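Long-range contacts in RNA-directed RNA polymerase (Infectious pancreatic necrosis virus, PDB 3ZED), which catalyses RNA synthesis from ribonucleoside triphosphates on an RNA template and probably occurs both free and covalently attached to the viral genome: residues L200-N208 against N349-G357; L331-V339 against M419-W427. All coordinates share one frame; numbering follows the deposited sequence.

Contact 1. Residues L200-N208 against N349-G357. With K (potassium ion), chain L.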
loop_
_atom_site.group_PDB
_atom_site.type_symbol
_atom_site.label_atom_id
_atom_site.label_comp_id
_atom_site.label_asym_id
_atom_site.label_seq_id
_atom_site.Cartn_x
_atom_site.Cartn_y
_atom_site.Cartn_z
ATOM N N LEU B 200 -2.521 20.001 6.939
ATOM C CA LEU B 200 -3.507 18.969 7.261
ATOM C C LEU B 200 -2.775 17.656 7.523
ATOM O O LEU B 200 -3.040 16.997 8.525
ATOM C CB LEU B 200 -4.543 18.791 6.138
ATOM C CG LEU B 200 -5.503 19.947 5.846
ATOM C CD1 LEU B 200 -6.194 19.737 4.514
ATOM C CD2 LEU B 200 -6.548 20.122 6.955
ATOM N N LEU B 201 -1.797 17.317 6.653
ATOM C CA LEU B 201 -0.993 16.099 6.763
ATOM C C LEU B 201 -0.137 16.107 8.011
ATOM O O LEU B 201 0.176 15.044 8.513
ATOM C CB LEU B 201 -0.128 15.871 5.513
ATOM C CG LEU B 201 -0.889 15.514 4.238
ATOM C CD1 LEU B 201 -0.044 15.758 3.013
ATOM C CD2 LEU B 201 -1.443 14.064 4.298
ATOM N N GLU B 202 0.207 17.286 8.554
ATOM C CA GLU B 202 0.973 17.339 9.812
ATOM C C GLU B 202 0.159 16.688 10.937
ATOM O O GLU B 202 0.728 16.099 11.855
ATOM C CB GLU B 202 1.317 18.778 10.174
ATOM C CG GLU B 202 2.507 19.345 9.414
ATOM C CD GLU B 202 2.842 20.794 9.734
ATOM O OE1 GLU B 202 2.084 21.434 10.498
ATOM O OE2 GLU B 202 3.883 21.281 9.240
ATOM N N GLN B 203 -1.180 16.751 10.817
ATOM C CA GLN B 203 -2.141 16.192 11.756
ATOM C C GLN B 203 -2.570 14.752 11.394
ATOM O O GLN B 203 -2.580 13.896 12.287
ATOM C CB GLN B 203 -3.398 17.088 11.864
ATOM C CG GLN B 203 -3.135 18.561 12.227
ATOM C CD GLN B 203 -2.234 18.724 13.434
ATOM O OE1 GLN B 203 -2.372 18.018 14.452
ATOM N NE2 GLN B 203 -1.279 19.651 13.338
ATOM N N THR B 204 -2.975 14.496 10.116
ATOM C CA THR B 204 -3.503 13.191 9.658
ATOM C C THR B 204 -2.393 12.198 9.321
ATOM O O THR B 204 -2.635 10.990 9.350
ATOM C CB THR B 204 -4.425 13.383 8.461
ATOM O OG1 THR B 204 -3.624 13.794 7.345
ATOM C CG2 THR B 204 -5.524 14.417 8.730
ATOM N N LEU B 205 -1.199 12.689 8.981
ATOM C CA LEU B 205 -0.046 11.823 8.708
ATOM C C LEU B 205 1.218 12.436 9.326
ATOM O O LEU B 205 2.090 12.912 8.593
ATOM C CB LEU B 205 0.140 11.521 7.205
ATOM C CG LEU B 205 1.114 10.382 6.868
ATOM C CD1 LEU B 205 0.454 9.021 6.968
ATOM C CD2 LEU B 205 1.662 10.556 5.503
ATOM N N PRO B 206 1.344 12.455 10.681
ATOM C CA PRO B 206 2.563 13.024 11.292
ATOM C C PRO B 206 3.799 12.212 10.913
ATOM O O PRO B 206 3.760 10.968 10.913
ATOM C CB PRO B 206 2.281 12.933 12.793
ATOM C CG PRO B 206 1.252 11.852 12.941
ATOM C CD PRO B 206 0.402 11.973 11.713
ATOM N N ILE B 207 4.862 12.911 10.505
ATOM C CA ILE B 207 6.102 12.251 10.108
ATOM C C ILE B 207 7.294 12.827 10.859
ATOM O O ILE B 207 7.272 13.982 11.291
ATOM C CB ILE B 207 6.355 12.297 8.565
ATOM C CG1 ILE B 207 6.474 13.760 8.022
ATOM C CG2 ILE B 207 5.342 11.435 7.797
ATOM C CD1 ILE B 207 7.057 13.950 6.605
ATOM N N ASN B 208 8.347 12.021 10.978
ATOM C CA ASN B 208 9.631 12.462 11.507
ATOM C C ASN B 208 10.582 12.592 10.343
ATOM O O ASN B 208 10.250 12.171 9.229
ATOM C CB ASN B 208 10.172 11.476 12.543
ATOM C CG ASN B 208 9.498 11.584 13.864
ATOM O OD1 ASN B 208 9.492 12.650 14.490
ATOM N ND2 ASN B 208 8.939 10.477 14.323
ATOM N N ASN B 349 -0.578 5.655 19.834
ATOM C CA ASN B 349 0.669 6.124 20.464
ATOM C C ASN B 349 0.897 7.636 20.286
ATOM O O ASN B 349 1.898 8.155 20.768
ATOM C CB ASN B 349 1.884 5.343 19.915
ATOM C CG ASN B 349 2.136 5.473 18.421
ATOM O OD1 ASN B 349 1.982 6.529 17.801
ATOM N ND2 ASN B 349 2.624 4.415 17.820
ATOM N N THR B 350 0.011 8.327 19.554
ATOM C CA THR B 350 0.150 9.764 19.251
ATOM C C THR B 350 -1.231 10.381 19.142
ATOM O O THR B 350 -2.169 9.691 18.762
ATOM C CB THR B 350 0.961 9.937 17.923
ATOM O OG1 THR B 350 2.209 9.229 18.013
ATOM C CG2 THR B 350 1.210 11.404 17.532
ATOM N N GLN B 351 -1.358 11.685 19.424
ATOM C CA GLN B 351 -2.627 12.393 19.287
ATOM C C GLN B 351 -2.807 12.792 17.815
ATOM O O GLN B 351 -2.549 13.929 17.430
ATOM C CB GLN B 351 -2.692 13.585 20.251
ATOM C CG GLN B 351 -2.866 13.109 21.684
ATOM C CD GLN B 351 -2.891 14.215 22.687
ATOM O OE1 GLN B 351 -3.767 15.088 22.674
ATOM N NE2 GLN B 351 -1.976 14.145 23.635
ATOM N N THR B 352 -3.193 11.806 16.985
ATOM C CA THR B 352 -3.416 11.936 15.539
ATOM C C THR B 352 -4.581 11.048 15.090
ATOM O O THR B 352 -4.680 9.944 15.609
ATOM C CB THR B 352 -2.121 11.551 14.741
ATOM O OG1 THR B 352 -2.420 11.503 13.347
ATOM C CG2 THR B 352 -1.555 10.183 15.125
ATOM N N PRO B 353 -5.379 11.419 14.058
ATOM C CA PRO B 353 -6.396 10.469 13.543
ATOM C C PRO B 353 -5.776 9.300 12.745
ATOM O O PRO B 353 -6.482 8.354 12.409
ATOM C CB PRO B 353 -7.261 11.341 12.602
ATOM C CG PRO B 353 -6.373 12.440 12.178
ATOM C CD PRO B 353 -5.427 12.708 13.329
ATOM N N SER B 354 -4.484 9.374 12.406
ATOM C CA SER B 354 -3.803 8.351 11.599
ATOM C C SER B 354 -3.806 6.964 12.232
ATOM O O SER B 354 -3.727 6.847 13.455
ATOM C CB SER B 354 -2.358 8.746 11.328
ATOM O OG SER B 354 -1.739 7.841 10.428
ATOM N N LEU B 355 -3.901 5.919 11.379
ATOM C CA LEU B 355 -3.826 4.520 11.796
ATOM C C LEU B 355 -2.541 3.861 11.235
ATOM O O LEU B 355 -2.399 2.647 11.337
ATOM C CB LEU B 355 -5.078 3.737 11.327
ATOM C CG LEU B 355 -6.373 3.920 12.136
ATOM C CD1 LEU B 355 -7.577 3.469 11.338
ATOM C CD2 LEU B 355 -6.309 3.206 13.477
ATOM N N TYR B 356 -1.606 4.655 10.640
ATOM C CA TYR B 356 -0.377 4.110 10.058
ATOM C C TYR B 356 0.427 3.274 11.075
ATOM O O TYR B 356 0.741 3.737 12.171
ATOM C CB TYR B 356 0.515 5.216 9.456
ATOM C CG TYR B 356 1.768 4.651 8.813
ATOM C CD1 TYR B 356 1.699 3.916 7.634
ATOM C CD2 TYR B 356 3.005 4.755 9.439
ATOM C CE1 TYR B 356 2.842 3.361 7.058
ATOM C CE2 TYR B 356 4.156 4.208 8.870
ATOM C CZ TYR B 356 4.071 3.519 7.673
ATOM O OH TYR B 356 5.197 2.970 7.098
ATOM N N GLY B 357 0.754 2.049 10.674
ATOM C CA GLY B 357 1.516 1.106 11.487
ATOM C C GLY B 357 0.709 0.472 12.612
ATOM O O GLY B 357 1.291 -0.188 13.475
HETATM K K K L . -1.308 18.446 16.947
HETATM O O HOH W 1 -3.787 15.727 15.216
HETATM O O HOH W 2 -1.355 16.282 18.644
#
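Thr352, Pro353 and Ser354 carry an irregular loop past the C-terminal turn of helix 194-204, and Gln351 approaches the same turn through water. Gln351 O accepts from water 1 at 3.1 Å, and this water also donates to Gln203 OE1 at 2.8 Å. Water 2, a second donor to Gln351 O, is a ligand of the potassium ion, as is Gln203 OE1. Thr352 makes the direct polar link: its OG1, swung opposite the backbone N (chi1 172°), donates to Gln203 O at 2.6 Å, in the carbonyl plane with a C=O...O angle of 157°. The same OG1 accepts from Ser354 N (3.1 Å) in an ST turn, so the hydroxyl is gripped from both segments; beside it, the CG-CD side of the Pro206 ring comes up against Thr352, Pro206 CD lying 3.3 Å from Thr352 OG1. Pro353 sets CG and CD against the turn, CD 3.3 Å from Gln203 O. Ser354 CB comes to 3.0 Å from Thr204 O, which accepts a hydrogen bond from His481, while Ser354 OG accepts from Tyr356 N in a second ST turn. The Thr352 hydroxyl thus takes up a helix-end carbonyl, while the ion, completed by Thr698, Ser701, Pro702 and Lys704, ties those residues to the Gln203 side chain directly and to Gln351 O through water 2, all by neutral oxygens.

Contact 2. Residues L331-V339 against M419-W427; sequences LLSMVSTPV and MYYLLTRGW
Trp427 drives its indole edge into helix 331-339 where that helix kinks. NE1 of Trp427 donates to Val335 O at 2.8 Å, on a lone pair in the carbonyl plane, with an N-H...O angle of 160° and Val335 O almost in the plane of the indole. Val339 N, the i+4 donor expected at Val335 O, bonds weakly to Ser336 O instead, and the indole takes that place; Pro338, without an N-H, marks the kink. Packing is tight here. Pro338 CG touches the ring edge 3.6 Å from Trp427 CZ2, Val339 CG2 approaches NE1 obliquely, and the bare backbone of Gly426 lets the two segments close to 5.9 Å between the CA atoms of Val339 and Gly426. Apolar packing continues along the interface: Val339 CG1 meets Leu422 CD2, and Val335 CG1, opposite its backbone N, meets Met419 SD and Leu423 CD1. The looser fringe is Leu332 CD2, 4.0 Å from Met419 CE, and the partly exposed Pro338. The short helical segments run at 52° with axes 10.4 Å apart; helix 438-452 packs on Met334 and Met419, helix 724-732 on Leu423, and helix 194-204 on Tyr421 and Arg425.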
loop_
_atom_site.group_PDB
_atom_site.type_symbol
_atom_site.label_atom_id
_atom_site.label_comp_id
_atom_site.label_asym_id
_atom_site.label_seq_id
_atom_site.Cartn_x
_atom_site.Cartn_y
_atom_site.Cartn_z
ATOM N N LEU B 331 13.818 4.342 -7.030
ATOM C CA LEU B 331 13.942 5.809 -6.937
ATOM C C LEU B 331 12.831 6.430 -6.063
ATOM O O LEU B 331 13.124 7.294 -5.240
ATOM C CB LEU B 331 13.941 6.447 -8.335
ATOM C CG LEU B 331 15.136 6.135 -9.245
ATOM C CD1 LEU B 331 14.838 6.551 -10.694
ATOM C CD2 LEU B 331 16.420 6.799 -8.748
ATOM N N LEU B 332 11.582 5.961 -6.210
ATOM C CA LEU B 332 10.452 6.432 -5.410
ATOM C C LEU B 332 10.624 6.060 -3.927
ATOM O O LEU B 332 10.394 6.895 -3.050
ATOM C CB LEU B 332 9.107 5.835 -5.926
ATOM C CG LEU B 332 8.550 6.329 -7.258
ATOM C CD1 LEU B 332 7.286 5.612 -7.598
ATOM C CD2 LEU B 332 8.288 7.822 -7.241
ATOM N N SER B 333 11.030 4.799 -3.666
ATOM C CA SER B 333 11.207 4.232 -2.325
ATOM C C SER B 333 12.322 4.919 -1.577
ATOM O O SER B 333 12.242 4.988 -0.353
ATOM C CB SER B 333 11.451 2.727 -2.390
ATOM O OG SER B 333 10.306 2.106 -2.945
ATOM N N MET B 334 13.326 5.469 -2.294
ATOM C CA MET B 334 14.415 6.239 -1.685
ATOM C C MET B 334 13.877 7.556 -1.050
ATOM O O MET B 334 14.477 8.068 -0.117
ATOM C CB MET B 334 15.503 6.546 -2.721
ATOM C CG MET B 334 16.450 5.402 -2.942
ATOM S SD MET B 334 17.559 5.646 -4.356
ATOM C CE MET B 334 18.626 6.937 -3.735
ATOM N N VAL B 335 12.738 8.072 -1.530
ATOM C CA VAL B 335 12.132 9.309 -1.000
ATOM C C VAL B 335 11.206 8.972 0.201
ATOM O O VAL B 335 11.271 9.629 1.236
ATOM C CB VAL B 335 11.364 10.103 -2.115
ATOM C CG1 VAL B 335 10.735 11.392 -1.569
ATOM C CG2 VAL B 335 12.273 10.400 -3.315
ATOM N N SER B 336 10.348 7.962 0.052
ATOM C CA SER B 336 9.346 7.629 1.069
ATOM C C SER B 336 9.834 6.788 2.251
ATOM O O SER B 336 9.553 7.163 3.388
ATOM C CB SER B 336 8.150 6.931 0.434
ATOM O OG SER B 336 8.554 5.801 -0.318
ATOM N N THR B 337 10.518 5.654 2.003
ATOM C CA THR B 337 10.861 4.690 3.049
ATOM C C THR B 337 11.790 5.258 4.146
ATOM O O THR B 337 11.469 4.972 5.296
ATOM C CB THR B 337 11.337 3.343 2.485
ATOM O OG1 THR B 337 12.542 3.508 1.768
ATOM C CG2 THR B 337 10.299 2.687 1.565
ATOM N N PRO B 338 12.836 6.107 3.908
ATOM C CA PRO B 338 13.627 6.620 5.054
ATOM C C PRO B 338 12.790 7.509 5.990
ATOM O O PRO B 338 13.071 7.557 7.185
ATOM C CB PRO B 338 14.768 7.412 4.381
ATOM C CG PRO B 338 14.847 6.869 3.000
ATOM C CD PRO B 338 13.409 6.589 2.632
ATOM N N VAL B 339 11.730 8.162 5.457
ATOM C CA VAL B 339 10.813 8.995 6.249
ATOM C C VAL B 339 9.825 8.099 7.020
ATOM O O VAL B 339 9.655 8.268 8.233
ATOM C CB VAL B 339 10.058 10.031 5.369
ATOM C CG1 VAL B 339 8.934 10.722 6.150
ATOM C CG2 VAL B 339 11.016 11.058 4.765
ATOM N N MET B 419 4.682 14.598 -2.250
ATOM C CA MET B 419 6.127 14.826 -2.453
ATOM C C MET B 419 6.558 16.130 -1.779
ATOM O O MET B 419 7.625 16.177 -1.157
ATOM C CB MET B 419 6.489 14.850 -3.960
ATOM C CG MET B 419 6.590 13.466 -4.566
ATOM S SD MET B 419 7.921 12.481 -3.838
ATOM C CE MET B 419 8.203 11.294 -5.161
ATOM N N TYR B 420 5.705 17.178 -1.878
ATOM C CA TYR B 420 5.946 18.462 -1.221
ATOM C C TYR B 420 6.044 18.248 0.305
ATOM O O TYR B 420 6.980 18.727 0.932
ATOM C CB TYR B 420 4.826 19.458 -1.578
ATOM C CG TYR B 420 4.933 20.774 -0.840
ATOM C CD1 TYR B 420 5.701 21.821 -1.348
ATOM C CD2 TYR B 420 4.270 20.974 0.370
ATOM C CE1 TYR B 420 5.835 23.020 -0.655
ATOM C CE2 TYR B 420 4.401 22.169 1.074
ATOM C CZ TYR B 420 5.177 23.195 0.550
ATOM O OH TYR B 420 5.299 24.384 1.229
ATOM N N TYR B 421 5.069 17.522 0.887
ATOM C CA TYR B 421 5.008 17.234 2.321
ATOM C C TYR B 421 6.240 16.446 2.796
ATOM O O TYR B 421 6.836 16.813 3.808
ATOM C CB TYR B 421 3.717 16.475 2.657
ATOM C CG TYR B 421 3.585 16.137 4.125
ATOM C CD1 TYR B 421 3.438 17.138 5.080
ATOM C CD2 TYR B 421 3.604 14.818 4.558
ATOM C CE1 TYR B 421 3.337 16.836 6.435
ATOM C CE2 TYR B 421 3.492 14.499 5.910
ATOM C CZ TYR B 421 3.373 15.513 6.846
ATOM O OH TYR B 421 3.238 15.206 8.172
ATOM N N LEU B 422 6.649 15.408 2.050
ATOM C CA LEU B 422 7.818 14.600 2.403
ATOM C C LEU B 422 9.125 15.405 2.329
ATOM O O LEU B 422 9.970 15.264 3.204
ATOM C CB LEU B 422 7.924 13.368 1.488
ATOM C CG LEU B 422 6.812 12.280 1.600
ATOM C CD1 LEU B 422 7.021 11.209 0.566
ATOM C CD2 LEU B 422 6.804 11.609 2.973
ATOM N N LEU B 423 9.291 16.251 1.294
ATOM C CA LEU B 423 10.523 17.023 1.113
ATOM C C LEU B 423 10.626 18.218 2.053
ATOM O O LEU B 423 11.737 18.589 2.392
ATOM C CB LEU B 423 10.705 17.483 -0.343
ATOM C CG LEU B 423 11.616 16.597 -1.213
ATOM C CD1 LEU B 423 11.002 15.200 -1.431
ATOM C CD2 LEU B 423 11.893 17.259 -2.557
ATOM N N THR B 424 9.492 18.788 2.507
ATOM C CA THR B 424 9.524 19.934 3.419
ATOM C C THR B 424 9.550 19.466 4.892
ATOM O O THR B 424 10.304 20.012 5.674
ATOM C CB THR B 424 8.348 20.920 3.150
ATOM O OG1 THR B 424 7.096 20.248 3.275
ATOM C CG2 THR B 424 8.423 21.576 1.779
ATOM N N ARG B 425 8.739 18.468 5.266
ATOM C CA ARG B 425 8.641 18.018 6.654
ATOM C C ARG B 425 9.563 16.833 6.986
ATOM O O ARG B 425 9.882 16.642 8.158
ATOM C CB ARG B 425 7.172 17.661 7.011
ATOM C CG ARG B 425 6.294 18.848 7.444
ATOM C CD ARG B 425 6.025 19.846 6.327
ATOM N NE ARG B 425 5.124 20.905 6.777
ATOM C CZ ARG B 425 4.767 21.962 6.059
ATOM N NH1 ARG B 425 5.218 22.119 4.820
ATOM N NH2 ARG B 425 3.951 22.871 6.573
ATOM N N GLY B 426 9.965 16.056 5.984
ATOM C CA GLY B 426 10.823 14.896 6.195
ATOM C C GLY B 426 12.276 15.193 5.879
ATOM O O GLY B 426 13.116 15.276 6.781
ATOM N N TRP B 427 12.561 15.407 4.583
ATOM C CA TRP B 427 13.881 15.669 4.007
ATOM C C TRP B 427 14.349 17.095 4.290
ATOM O O TRP B 427 14.684 17.859 3.370
ATOM C CB TRP B 427 13.828 15.370 2.499
ATOM C CG TRP B 427 13.652 13.899 2.242
ATOM C CD1 TRP B 427 12.511 13.261 1.860
ATOM C CD2 TRP B 427 14.633 12.874 2.458
ATOM N NE1 TRP B 427 12.731 11.909 1.774
ATOM C CE2 TRP B 427 14.023 11.641 2.142
ATOM C CE3 TRP B 427 15.980 12.882 2.877
ATOM C CZ2 TRP B 427 14.710 10.423 2.229
ATOM C CZ3 TRP B 427 16.652 11.675 2.986
ATOM C CH2 TRP B 427 16.029 10.465 2.646
#

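Overall arrangement
The two contacts lie with centres about 15 Å apart, within the region assigned to the birnavirus polymerase palm, and their segments alternate along the chain: 200-208, 331-339, 349-357, 419-427. The loop holding 349-357 follows helix 326-340, so contact 2 packs the helix that precedes the loop of contact 1. Helix 412-426 reaches helix 194-204 and the residue after it: Tyr421 OH lies 2.6 Å from Leu205 O, a probable hydrogen bond, and Glu202 OE2 forms a salt bridge with Arg425 NE at 2.8 Å. The loop also bonds through its backbone to Ile385 in the four-stranded antiparallel sheet, so helix, loop and sheet are joined through largely buried contacts.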